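Local coordinates for protein biotin transporter BioY (PDB 4DVE) that is a membrane protein that binds biotin and probably serves as the substrate-specific S component of an energy-coupling factor (ECF) ABC transporter, at residues 51-56 with 174-179; 139-144 with 168-173; 96-101 with 153-158; 29-34 with 82-87. All coordinates share one frame; numbering follows the deposited sequence.

Contact 1. Residues 51-56 with 174-179. With BTN (biotin), chain D.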
# COMPACT_ATOMS: atom_id res chain seq x y z
N GLN A 51 -0.96 0.66 8.44
CA GLN A 51 -0.86 -0.49 7.52
C GLN A 51 -0.70 -0.13 6.03
O GLN A 51 -0.07 -0.88 5.26
CB GLN A 51 -2.06 -1.42 7.79
CG GLN A 51 -2.13 -2.67 6.98
CD GLN A 51 -3.16 -3.68 7.51
OE1 GLN A 51 -2.79 -4.78 7.98
NE2 GLN A 51 -4.43 -3.33 7.42
N ASN A 52 -1.25 1.02 5.61
CA ASN A 52 -1.07 1.46 4.25
C ASN A 52 0.39 1.70 3.85
O ASN A 52 0.73 1.65 2.68
CB ASN A 52 -1.97 2.66 3.89
CG ASN A 52 -1.68 3.88 4.70
OD1 ASN A 52 -1.45 3.79 5.91
ND2 ASN A 52 -1.70 5.06 4.05
N MSE A 53 1.28 1.90 4.82
CA MSE A 53 2.71 2.02 4.49
C MSE A 53 3.26 0.75 3.82
O MSE A 53 4.11 0.81 2.90
CB MSE A 53 3.49 2.32 5.78
CG MSE A 53 4.98 2.50 5.46
SE MSE A 53 5.98 3.10 7.05
CE MSE A 53 5.95 1.39 8.02
N GLY A 54 2.84 -0.42 4.32
CA GLY A 54 3.31 -1.68 3.75
C GLY A 54 2.85 -1.86 2.31
O GLY A 54 3.55 -2.47 1.49
N ILE A 55 1.65 -1.36 2.03
CA ILE A 55 1.09 -1.36 0.70
C ILE A 55 1.98 -0.53 -0.23
O ILE A 55 2.21 -0.91 -1.36
CB ILE A 55 -0.34 -0.78 0.64
CG1 ILE A 55 -1.28 -1.51 1.63
CG2 ILE A 55 -0.89 -0.87 -0.79
CD1 ILE A 55 -1.32 -3.02 1.47
N MSE A 56 2.48 0.59 0.29
CA MSE A 56 3.33 1.49 -0.48
C MSE A 56 4.66 0.88 -0.81
O MSE A 56 5.21 1.13 -1.90
CB MSE A 56 3.63 2.77 0.31
CG MSE A 56 2.41 3.63 0.47
SE MSE A 56 2.88 5.28 1.47
CE MSE A 56 1.15 5.55 2.40
N CYS A 174 2.28 11.24 4.18
CA CYS A 174 3.55 11.76 3.67
C CYS A 174 4.75 11.22 4.42
O CYS A 174 5.76 10.85 3.79
CB CYS A 174 3.59 13.30 3.68
SG CYS A 174 2.61 14.00 2.34
N ILE A 175 4.64 11.16 5.75
CA ILE A 175 5.66 10.50 6.57
C ILE A 175 5.85 9.04 6.14
O ILE A 175 6.99 8.58 6.01
CB ILE A 175 5.34 10.56 8.08
CG1 ILE A 175 5.45 12.00 8.60
CG2 ILE A 175 6.28 9.67 8.88
CD1 ILE A 175 4.66 12.19 9.89
N LYS A 176 4.75 8.32 5.93
CA LYS A 176 4.80 6.91 5.48
C LYS A 176 5.48 6.79 4.14
O LYS A 176 6.24 5.86 3.93
CB LYS A 176 3.42 6.25 5.41
CG LYS A 176 2.73 6.08 6.76
CD LYS A 176 1.23 5.79 6.58
CE LYS A 176 0.36 6.42 7.65
NZ LYS A 176 -1.09 6.27 7.34
N ALA A 177 5.17 7.69 3.21
CA ALA A 177 5.76 7.65 1.87
C ALA A 177 7.28 7.93 1.93
O ALA A 177 8.05 7.29 1.19
CB ALA A 177 5.06 8.65 0.94
N ILE A 178 7.69 8.87 2.79
CA ILE A 178 9.09 9.22 2.96
C ILE A 178 9.84 8.03 3.55
O ILE A 178 10.95 7.69 3.08
CB ILE A 178 9.35 10.41 3.93
CG1 ILE A 178 8.74 11.75 3.49
CG2 ILE A 178 10.83 10.63 4.16
CD1 ILE A 178 8.72 12.03 2.02
N LEU A 179 9.28 7.44 4.59
CA LEU A 179 9.91 6.27 5.22
C LEU A 179 9.97 5.10 4.24
O LEU A 179 10.93 4.32 4.25
CB LEU A 179 9.17 5.84 6.50
CG LEU A 179 9.36 6.76 7.71
CD1 LEU A 179 8.33 6.46 8.80
CD2 LEU A 179 10.79 6.61 8.24
C11 BTN D . -9.35 -0.72 7.10
O11 BTN D . -8.55 -1.37 7.81
O12 BTN D . -10.57 -0.92 7.19
C10 BTN D . -8.85 0.33 6.09
C9 BTN D . -8.55 1.69 6.73
C8 BTN D . -8.11 2.70 5.65
C7 BTN D . -7.51 3.97 6.28
C2 BTN D . -7.04 4.98 5.25
S1 BTN D . -5.62 4.35 4.34
C6 BTN D . -5.21 6.00 3.79
C5 BTN D . -5.57 6.98 4.93
N1 BTN D . -4.45 7.18 5.81
C3 BTN D . -4.66 6.72 7.04
O3 BTN D . -3.87 6.78 7.97
N2 BTN D . -5.90 6.19 7.08
C4 BTN D . -6.61 6.32 5.83
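Lys176 and Asn52 set their side chains at about a right angle, and the ammonium group meets the amide oxygen: NZ lies 2.9 Å from Asn52 OD1, in the carbonyl plane and on a lone pair, with a C=O...N angle of 117°. Asn52 CG stands between its backbone N and carbonyl carbon (chi1 62°), bringing it to 3.6 Å from Lys176 NZ. That nitrogen is gripped by more than the asparagine. Its strongest partner is Asp173, through a salt bridge to OD1, and it also bonds to Ile49 O. A weak bond, 2.9 Å from Lys176 NZ to biotin O3, brings it to the ureido oxygen of the ligand. Helices 52-80 and 170-189 of this membrane-embedded S component thus meet at the ureido end of the biotin pocket, their local axes 9.3 Å apart and crossing at -39°. Nearer the backbone, two selenomethionines pack on the lysine CB from different sides, roughly at right angles. Met53 crosses it obliquely, with CB 3.9 Å from Lys176 CB and CG beside Lys176 O, before its SE runs on to Leu179 CB at 4.2 Å. Met56 instead passes at about a right angle: CE touches Lys176 CB at 3.8 Å, while SE rests 4.0 Å from Ala177 CB. Met56 also packs on Val140 of helix 128-155.

Contact 2. Residues 139-144 with 168-173. With BTN (biotin), chain D.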
# COMPACT_ATOMS: atom_id res chain seq x y z
N GLY A 139 0.51 5.81 -3.89
CA GLY A 139 0.29 5.27 -2.57
C GLY A 139 -0.49 6.20 -1.65
O GLY A 139 -1.05 5.75 -0.68
N VAL A 140 -0.50 7.50 -1.95
CA VAL A 140 -1.16 8.48 -1.09
C VAL A 140 -2.34 9.15 -1.80
O VAL A 140 -3.48 8.94 -1.39
CB VAL A 140 -0.18 9.52 -0.51
CG1 VAL A 140 -0.93 10.52 0.38
CG2 VAL A 140 0.96 8.80 0.25
N ILE A 141 -2.09 9.88 -2.89
CA ILE A 141 -3.14 10.65 -3.56
C ILE A 141 -4.23 9.77 -4.20
O ILE A 141 -5.43 9.98 -3.95
CB ILE A 141 -2.58 11.66 -4.60
CG1 ILE A 141 -1.53 12.61 -3.96
CG2 ILE A 141 -3.75 12.44 -5.19
CD1 ILE A 141 -2.00 13.41 -2.73
N PHE A 142 -3.80 8.80 -5.02
CA PHE A 142 -4.70 7.81 -5.64
C PHE A 142 -5.54 7.09 -4.58
O PHE A 142 -6.76 7.08 -4.64
CB PHE A 142 -3.89 6.78 -6.45
CG PHE A 142 -4.70 5.60 -6.94
CD1 PHE A 142 -5.68 5.77 -7.93
CD2 PHE A 142 -4.49 4.34 -6.43
CE1 PHE A 142 -6.41 4.69 -8.39
CE2 PHE A 142 -5.22 3.26 -6.87
CZ PHE A 142 -6.18 3.42 -7.85
N VAL A 143 -4.88 6.50 -3.59
CA VAL A 143 -5.56 5.80 -2.50
C VAL A 143 -6.59 6.65 -1.74
O VAL A 143 -7.77 6.24 -1.59
CB VAL A 143 -4.55 5.15 -1.54
CG1 VAL A 143 -5.21 4.62 -0.25
CG2 VAL A 143 -3.76 4.05 -2.29
N ASP A 144 -6.18 7.85 -1.31
CA ASP A 144 -7.02 8.71 -0.49
C ASP A 144 -8.19 9.31 -1.30
O ASP A 144 -9.30 9.43 -0.80
CB ASP A 144 -6.19 9.80 0.24
CG ASP A 144 -5.15 9.21 1.24
OD1 ASP A 144 -5.06 7.97 1.37
OD2 ASP A 144 -4.36 10.00 1.86
N VAL A 168 -6.87 15.27 6.74
CA VAL A 168 -6.37 14.73 8.01
C VAL A 168 -5.36 13.59 7.84
O VAL A 168 -4.51 13.42 8.71
CB VAL A 168 -7.52 14.24 8.94
CG1 VAL A 168 -8.03 12.84 8.56
CG2 VAL A 168 -7.09 14.25 10.39
N PHE A 169 -5.47 12.82 6.75
CA PHE A 169 -4.56 11.68 6.49
C PHE A 169 -3.24 12.06 5.86
O PHE A 169 -2.30 11.25 5.90
CB PHE A 169 -5.23 10.60 5.64
CG PHE A 169 -6.48 10.05 6.27
CD1 PHE A 169 -6.46 9.58 7.59
CD2 PHE A 169 -7.67 10.05 5.57
CE1 PHE A 169 -7.63 9.13 8.19
CE2 PHE A 169 -8.83 9.58 6.16
CZ PHE A 169 -8.82 9.13 7.48
N ILE A 170 -3.14 13.28 5.32
CA ILE A 170 -2.01 13.67 4.49
C ILE A 170 -0.66 13.72 5.24
O ILE A 170 0.33 13.19 4.75
CB ILE A 170 -2.28 15.00 3.74
CG1 ILE A 170 -3.37 14.80 2.67
CG2 ILE A 170 -0.98 15.58 3.12
CD1 ILE A 170 -3.05 13.82 1.56
N PRO A 171 -0.61 14.34 6.43
CA PRO A 171 0.67 14.41 7.15
C PRO A 171 1.26 13.04 7.49
O PRO A 171 2.47 12.80 7.27
CB PRO A 171 0.33 15.17 8.44
CG PRO A 171 -1.01 15.78 8.22
CD PRO A 171 -1.70 15.08 7.10
N GLY A 172 0.40 12.16 8.01
CA GLY A 172 0.79 10.79 8.33
C GLY A 172 1.13 10.00 7.06
O GLY A 172 2.11 9.25 7.03
N ASP A 173 0.36 10.21 6.00
CA ASP A 173 0.63 9.50 4.73
C ASP A 173 1.94 9.95 4.05
O ASP A 173 2.65 9.11 3.46
CB ASP A 173 -0.55 9.56 3.77
CG ASP A 173 -1.75 8.70 4.24
OD1 ASP A 173 -1.60 7.93 5.23
OD2 ASP A 173 -2.87 8.82 3.65
C11 BTN D . -9.35 -0.72 7.10
O11 BTN D . -8.55 -1.37 7.81
O12 BTN D . -10.57 -0.92 7.19
C10 BTN D . -8.85 0.33 6.09
C9 BTN D . -8.55 1.69 6.73
C8 BTN D . -8.11 2.70 5.65
C7 BTN D . -7.51 3.97 6.28
C2 BTN D . -7.04 4.98 5.25
S1 BTN D . -5.62 4.35 4.34
C6 BTN D . -5.21 6.00 3.79
C5 BTN D . -5.57 6.98 4.93
N1 BTN D . -4.45 7.18 5.81
C3 BTN D . -4.66 6.72 7.04
O3 BTN D . -3.87 6.78 7.97
N2 BTN D . -5.90 6.19 7.08
C4 BTN D . -6.61 6.32 5.83
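Asp173 and Asp144 reach toward each other tip to tip, one from helix 170-189 and one from helix 128-155, and biotin lies against both. From its base outward, the side chain of Asp173 runs from apolar packing at CB to polar contacts at its oxygens. CB rests on Val140, 3.5 Å from Val140 CG1 and 3.9 Å from its other methyl, CG2. CG stands anti to the carbonyl carbon (chi1 -70°), close to the ureido group of the ligand. At the tip the two oxygens divide the work. OD1 accepts biotin N1 at 3.0 Å, with an N-H...O angle of 160°, and is also held by the salt bridge from Lys176 NZ and by Asn52 ND2. OD2 takes only a weak share of the same biotin N1, at 3.1 Å, and comes to 2.6 Å from Asp144 OD2. The two carboxylate planes are turned 47° apart. Asp144 OD1 meanwhile approaches the thiophane carbon C6 of biotin at 3.1 Å. Ile170 CD1 lies 4.0 Å from Asp144 OD2 and also touches Val140. Next to the pair, the Phe169 ring holds the fused bicycle in the pocket: biotin C4 sits 3.6 Å above one face, over its centre, and Val168 CG1 backs the opposite face. Two buried acids this close would repel if both were charged, so one probably carries a proton, while Lys176 would favour the ionised form of Asp173 as it receives the ureido N-H.

Contact 3. Residues 96-101 with 153-158. With BTN (biotin), chain D.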
# COMPACT_ATOMS: atom_id res chain seq x y z
N LEU A 96 -17.40 -3.53 2.06
CA LEU A 96 -18.46 -2.64 1.60
C LEU A 96 -18.65 -1.47 2.56
O LEU A 96 -19.53 -0.65 2.35
CB LEU A 96 -19.80 -3.38 1.45
CG LEU A 96 -19.87 -4.40 0.32
CD1 LEU A 96 -21.25 -5.08 0.29
CD2 LEU A 96 -19.55 -3.73 -1.01
N GLY A 97 -17.86 -1.42 3.63
CA GLY A 97 -18.01 -0.39 4.64
C GLY A 97 -17.31 0.92 4.26
O GLY A 97 -16.84 1.09 3.12
N PRO A 98 -17.19 1.83 5.23
CA PRO A 98 -16.68 3.20 4.96
C PRO A 98 -15.26 3.25 4.40
O PRO A 98 -14.96 4.15 3.61
CB PRO A 98 -16.77 3.91 6.30
CG PRO A 98 -17.47 2.96 7.24
CD PRO A 98 -17.66 1.63 6.61
N SER A 99 -14.40 2.29 4.77
CA SER A 99 -13.02 2.29 4.36
C SER A 99 -12.76 1.36 3.15
O SER A 99 -11.61 1.15 2.76
CB SER A 99 -12.13 1.91 5.55
OG SER A 99 -12.22 0.50 5.84
N GLY A 100 -13.83 0.85 2.52
CA GLY A 100 -13.70 -0.08 1.39
C GLY A 100 -12.91 0.45 0.21
O GLY A 100 -12.11 -0.28 -0.41
N GLY A 101 -13.11 1.72 -0.11
CA GLY A 101 -12.45 2.36 -1.23
C GLY A 101 -10.94 2.39 -1.11
O GLY A 101 -10.24 2.13 -2.09
N PHE A 153 -20.09 8.00 -1.06
CA PHE A 153 -21.20 7.16 -1.50
C PHE A 153 -21.68 6.24 -0.40
O PHE A 153 -22.86 6.17 -0.16
CB PHE A 153 -20.86 6.36 -2.77
CG PHE A 153 -20.98 7.17 -4.04
CD1 PHE A 153 -22.22 7.37 -4.63
CD2 PHE A 153 -19.85 7.71 -4.65
CE1 PHE A 153 -22.34 8.12 -5.80
CE2 PHE A 153 -19.96 8.46 -5.82
CZ PHE A 153 -21.20 8.66 -6.39
N GLN A 154 -20.81 5.53 0.29
CA GLN A 154 -21.36 4.52 1.21
C GLN A 154 -21.87 5.09 2.54
O GLN A 154 -22.72 4.49 3.15
CB GLN A 154 -20.46 3.28 1.38
CG GLN A 154 -19.47 3.30 2.50
CD GLN A 154 -20.04 3.15 3.88
OE1 GLN A 154 -20.76 2.21 4.22
NE2 GLN A 154 -19.68 4.05 4.71
N SER A 155 -21.35 6.22 2.99
CA SER A 155 -21.82 6.82 4.22
C SER A 155 -22.79 7.96 3.96
O SER A 155 -23.24 8.60 4.88
CB SER A 155 -20.65 7.31 5.06
OG SER A 155 -19.96 6.18 5.54
N ASN A 156 -23.10 8.21 2.69
CA ASN A 156 -24.03 9.25 2.27
C ASN A 156 -23.62 10.58 2.89
O ASN A 156 -24.39 11.22 3.61
CB ASN A 156 -25.47 8.89 2.64
CG ASN A 156 -26.46 9.96 2.20
OD1 ASN A 156 -26.22 10.65 1.22
ND2 ASN A 156 -27.56 10.11 2.94
N ILE A 157 -22.39 10.98 2.64
CA ILE A 157 -21.96 12.31 3.01
C ILE A 157 -21.47 13.07 1.79
O ILE A 157 -21.00 12.46 0.83
CB ILE A 157 -20.89 12.28 4.13
CG1 ILE A 157 -19.60 11.69 3.66
CG2 ILE A 157 -21.38 11.49 5.35
CD1 ILE A 157 -18.44 12.32 4.39
N PRO A 158 -21.60 14.41 1.81
CA PRO A 158 -21.21 15.17 0.62
C PRO A 158 -19.75 14.93 0.23
O PRO A 158 -18.87 14.79 1.09
CB PRO A 158 -21.47 16.64 1.03
CG PRO A 158 -22.43 16.56 2.18
CD PRO A 158 -22.07 15.28 2.90
C11 BTN D . -9.35 -0.72 7.10
O11 BTN D . -8.55 -1.37 7.81
O12 BTN D . -10.57 -0.92 7.19
C10 BTN D . -8.85 0.33 6.09
C9 BTN D . -8.55 1.69 6.73
C8 BTN D . -8.11 2.70 5.65
C7 BTN D . -7.51 3.97 6.28
C2 BTN D . -7.04 4.98 5.25
S1 BTN D . -5.62 4.35 4.34
C6 BTN D . -5.21 6.00 3.79
C5 BTN D . -5.57 6.98 4.93
N1 BTN D . -4.45 7.18 5.81
C3 BTN D . -4.66 6.72 7.04
O3 BTN D . -3.87 6.78 7.97
N2 BTN D . -5.90 6.19 7.08
C4 BTN D . -6.61 6.32 5.83
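Pro98 and Gln154 are the nearest residues of the two segments, 6.1 Å apart from CA to CA, where a type I turn from Gly97 to Gly100 leads into helix 100-119 and faces the last turn of helix 128-155. The turn is closed by Gly100 N bonding to Gly97 O at 3.1 Å, and Gly97 O also accepts Trp150 NE1, which ties the turn to helix 128-155 one turn before Gln154. Across the gap Gln154 does most of the touching, and the two side chains approach at a slant. Its CG lies 3.5 Å from Gly97 O. The placing of the amide beyond is doubtful, because the model puts NE2 too near the hydroxyl of Ser155. As modelled, the chain is bent at chi2 (72°), with the amide carbon CD 3.4 Å from Pro98 N and NE2 3.3 Å from Pro98 CB. Ser155 OG itself touches Pro98 CB only loosely, at 4.0 Å. On the ligand side of the same turn, Ser99 OG stands between its backbone N and carbonyl carbon (chi1 75°) and donates to biotin O12 at 2.6 Å; Arg103 NH2 bonds to this hydroxyl as well. Ser99 occupies the N-cap position, yet its side chain serves the carboxylate of biotin and makes no capping bond. Between the segments themselves the chemistry is therefore van der Waals contact at the protein surface, while the polar bonds of the turn are made within it and to Trp150, Arg103 and the ligand.

Contact 4. Residues 29-34 with 82-87. With BNG (nonyl beta-D-glucopyranoside), chain G; BNG (nonyl beta-D-glucopyranoside), chain E.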
# COMPACT_ATOMS: atom_id res chain seq x y z
N PHE A 29 4.50 -8.66 6.67
CA PHE A 29 4.83 -7.32 7.16
C PHE A 29 3.62 -6.39 7.18
O PHE A 29 3.37 -5.65 8.15
CB PHE A 29 5.96 -6.72 6.32
CG PHE A 29 6.47 -5.41 6.83
CD1 PHE A 29 7.28 -5.37 7.94
CD2 PHE A 29 6.11 -4.23 6.22
CE1 PHE A 29 7.75 -4.16 8.43
CE2 PHE A 29 6.57 -3.02 6.70
CZ PHE A 29 7.38 -2.98 7.82
N ILE A 30 2.84 -6.45 6.11
CA ILE A 30 1.62 -5.68 6.02
C ILE A 30 0.65 -6.06 7.14
O ILE A 30 0.00 -5.18 7.79
CB ILE A 30 0.97 -5.86 4.64
CG1 ILE A 30 1.85 -5.26 3.52
CG2 ILE A 30 -0.42 -5.20 4.64
CD1 ILE A 30 1.53 -5.80 2.12
N ILE A 31 0.55 -7.37 7.39
CA ILE A 31 -0.28 -7.90 8.49
C ILE A 31 0.22 -7.41 9.85
O ILE A 31 -0.58 -6.94 10.66
CB ILE A 31 -0.34 -9.46 8.45
CG1 ILE A 31 -1.10 -9.93 7.19
CG2 ILE A 31 -1.02 -10.00 9.72
CD1 ILE A 31 -1.01 -11.43 6.92
N ILE A 32 1.53 -7.49 10.09
CA ILE A 32 2.12 -7.02 11.36
C ILE A 32 1.82 -5.52 11.62
O ILE A 32 1.50 -5.14 12.74
CB ILE A 32 3.65 -7.32 11.40
CG1 ILE A 32 3.88 -8.84 11.54
CG2 ILE A 32 4.35 -6.59 12.56
CD1 ILE A 32 5.29 -9.29 11.20
N LEU A 33 1.90 -4.68 10.59
CA LEU A 33 1.54 -3.26 10.73
C LEU A 33 0.10 -3.05 11.20
O LEU A 33 -0.19 -2.09 11.90
CB LEU A 33 1.79 -2.51 9.41
CG LEU A 33 3.25 -2.38 8.92
CD1 LEU A 33 3.23 -1.71 7.55
CD2 LEU A 33 4.14 -1.63 9.89
N GLY A 34 -0.78 -3.95 10.82
CA GLY A 34 -2.15 -3.94 11.29
C GLY A 34 -2.36 -4.27 12.76
O GLY A 34 -3.47 -4.10 13.26
N LEU A 82 -9.94 -13.70 7.84
CA LEU A 82 -8.90 -13.58 8.87
C LEU A 82 -8.81 -12.13 9.30
O LEU A 82 -8.93 -11.21 8.48
CB LEU A 82 -7.54 -14.09 8.40
CG LEU A 82 -7.37 -15.60 8.20
CD1 LEU A 82 -5.92 -15.85 7.84
CD2 LEU A 82 -7.78 -16.43 9.43
N PRO A 83 -8.60 -11.91 10.61
CA PRO A 83 -8.64 -10.54 11.13
C PRO A 83 -7.30 -9.82 10.95
O PRO A 83 -6.61 -9.47 11.92
CB PRO A 83 -9.00 -10.75 12.62
CG PRO A 83 -8.47 -12.10 12.94
CD PRO A 83 -8.55 -12.92 11.68
N VAL A 84 -6.94 -9.60 9.70
CA VAL A 84 -5.62 -9.07 9.35
C VAL A 84 -5.62 -7.56 9.06
O VAL A 84 -4.56 -6.96 8.86
CB VAL A 84 -5.05 -9.81 8.13
CG1 VAL A 84 -4.84 -11.30 8.48
CG2 VAL A 84 -5.94 -9.61 6.92
N LEU A 85 -6.79 -6.94 9.04
CA LEU A 85 -6.86 -5.49 8.88
C LEU A 85 -6.66 -4.86 10.24
O LEU A 85 -6.89 -5.51 11.27
CB LEU A 85 -8.22 -5.05 8.31
CG LEU A 85 -8.56 -5.65 6.93
CD1 LEU A 85 -10.00 -5.35 6.53
CD2 LEU A 85 -7.57 -5.17 5.88
N THR A 86 -6.26 -3.59 10.24
CA THR A 86 -6.03 -2.82 11.47
C THR A 86 -7.06 -3.04 12.59
O THR A 86 -8.27 -2.97 12.38
CB THR A 86 -5.95 -1.31 11.12
OG1 THR A 86 -4.82 -1.09 10.26
CG2 THR A 86 -5.84 -0.48 12.42
N GLY A 87 -6.56 -3.34 13.79
CA GLY A 87 -7.41 -3.62 14.94
C GLY A 87 -8.07 -5.00 14.97
O GLY A 87 -9.01 -5.20 15.70
C1 BNG G . -12.64 -13.01 13.74
C2 BNG G . -12.59 -12.05 14.92
C3 BNG G . -13.57 -10.90 14.73
C4 BNG G . -13.42 -10.27 13.35
C5 BNG G . -13.41 -11.34 12.26
C6 BNG G . -13.18 -10.72 10.89
C1' BNG G . -11.92 -15.17 13.11
C2' BNG G . -10.63 -15.95 12.90
C3' BNG G . -9.64 -15.70 14.02
C4' BNG G . -8.58 -16.79 14.08
C5' BNG G . -7.44 -16.41 15.02
C6' BNG G . -6.45 -15.49 14.33
C7' BNG G . -5.76 -14.57 15.33
C8' BNG G . -6.30 -14.80 16.74
C9' BNG G . -6.14 -16.25 17.15
O1 BNG G . -11.64 -14.02 13.91
O2 BNG G . -12.91 -12.75 16.13
O3 BNG G . -13.34 -9.90 15.73
O4 BNG G . -14.49 -9.35 13.12
O5 BNG G . -12.39 -12.29 12.54
O6 BNG G . -13.51 -11.68 9.88
C1 BNG E . 1.89 -15.53 0.53
C2 BNG E . 2.67 -14.77 -0.53
C3 BNG E . 2.54 -15.45 -1.89
C4 BNG E . 2.81 -16.95 -1.79
C5 BNG E . 2.02 -17.57 -0.65
C6 BNG E . 2.35 -19.05 -0.50
C1' BNG E . 1.49 -15.66 2.86
C2' BNG E . 2.15 -15.31 4.18
C3' BNG E . 1.12 -15.20 5.30
C4' BNG E . 1.75 -14.63 6.57
C5' BNG E . 0.74 -14.62 7.71
C6' BNG E . 1.28 -13.83 8.90
C7' BNG E . 0.43 -14.06 10.14
C8' BNG E . 0.81 -13.09 11.26
C9' BNG E . 2.29 -13.15 11.55
O1 BNG E . 2.12 -14.93 1.81
O2 BNG E . 2.19 -13.43 -0.62
O3 BNG E . 3.46 -14.86 -2.81
O4 BNG E . 2.46 -17.58 -3.02
O5 BNG E . 2.32 -16.89 0.57
O6 BNG E . 1.94 -19.50 0.80
O HOH W 1 -3.08 -7.11 11.31
O HOH W 2 -2.27 -0.29 11.03
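Beside the biotin pocket, Gly34, following helix 13-33, meets Thr86 and Gly87 in the loop that follows helix 52-80. Gly34 O takes Gly87 N at 3.2 Å, an N-H...O angle of 151°, with the donor nearly in line with the carbonyl (165° at O). The same oxygen receives a CA-H...O contact from Thr86 CA at 3.4 Å. One turn earlier, Ile31 CG1 packs on Val84 CB at 4.1 Å. Two waters fill in the polar seam. One lies 2.6 Å from Ile31 O and 2.9 Å from Val84 O, though more acceptors surround it than it has protons to give. The other donates to Leu33 O at 2.9 Å and is hydrogen-bonded to Thr86 OG1. Outward, Ile31 CD1 meets C5' of one nonyl glucoside chain at 3.7 Å, and Pro83, the centre of an inverse gamma turn, lies against a second detergent molecule. Leu85 points away from helix 13-33 and touches biotin. An irregular loop fastened to the backbone at Gly34 in this way, with detergent outside and ligand inside, forms part of the wall of the substrate pocket in this S component.

Overall arrangement
Contacts 1, 2 and 3 all touch biotin, and Leu85 of contact 4 touches it too. Contacts 1 and 2 share helix 170-189, lie about 9 Å apart between centres, and join through Asn52 ND2 and Asp173 OD1, 3.1 Å apart and probably hydrogen-bonded; together they hold the ureido end of the ligand. Contact 3, about 17 Å from contact 2 and about 23 Å from contact 1 between centres, serves the carboxylate end. Contact 4 sits about 15 Å from contact 1 between centres, touching it through Gln51, and does not touch contacts 2 or 3. Along the chain, contacts 2 and 3 are nested within the loop that contact 1 closes, whereas the segments of contacts 1 and 4 alternate.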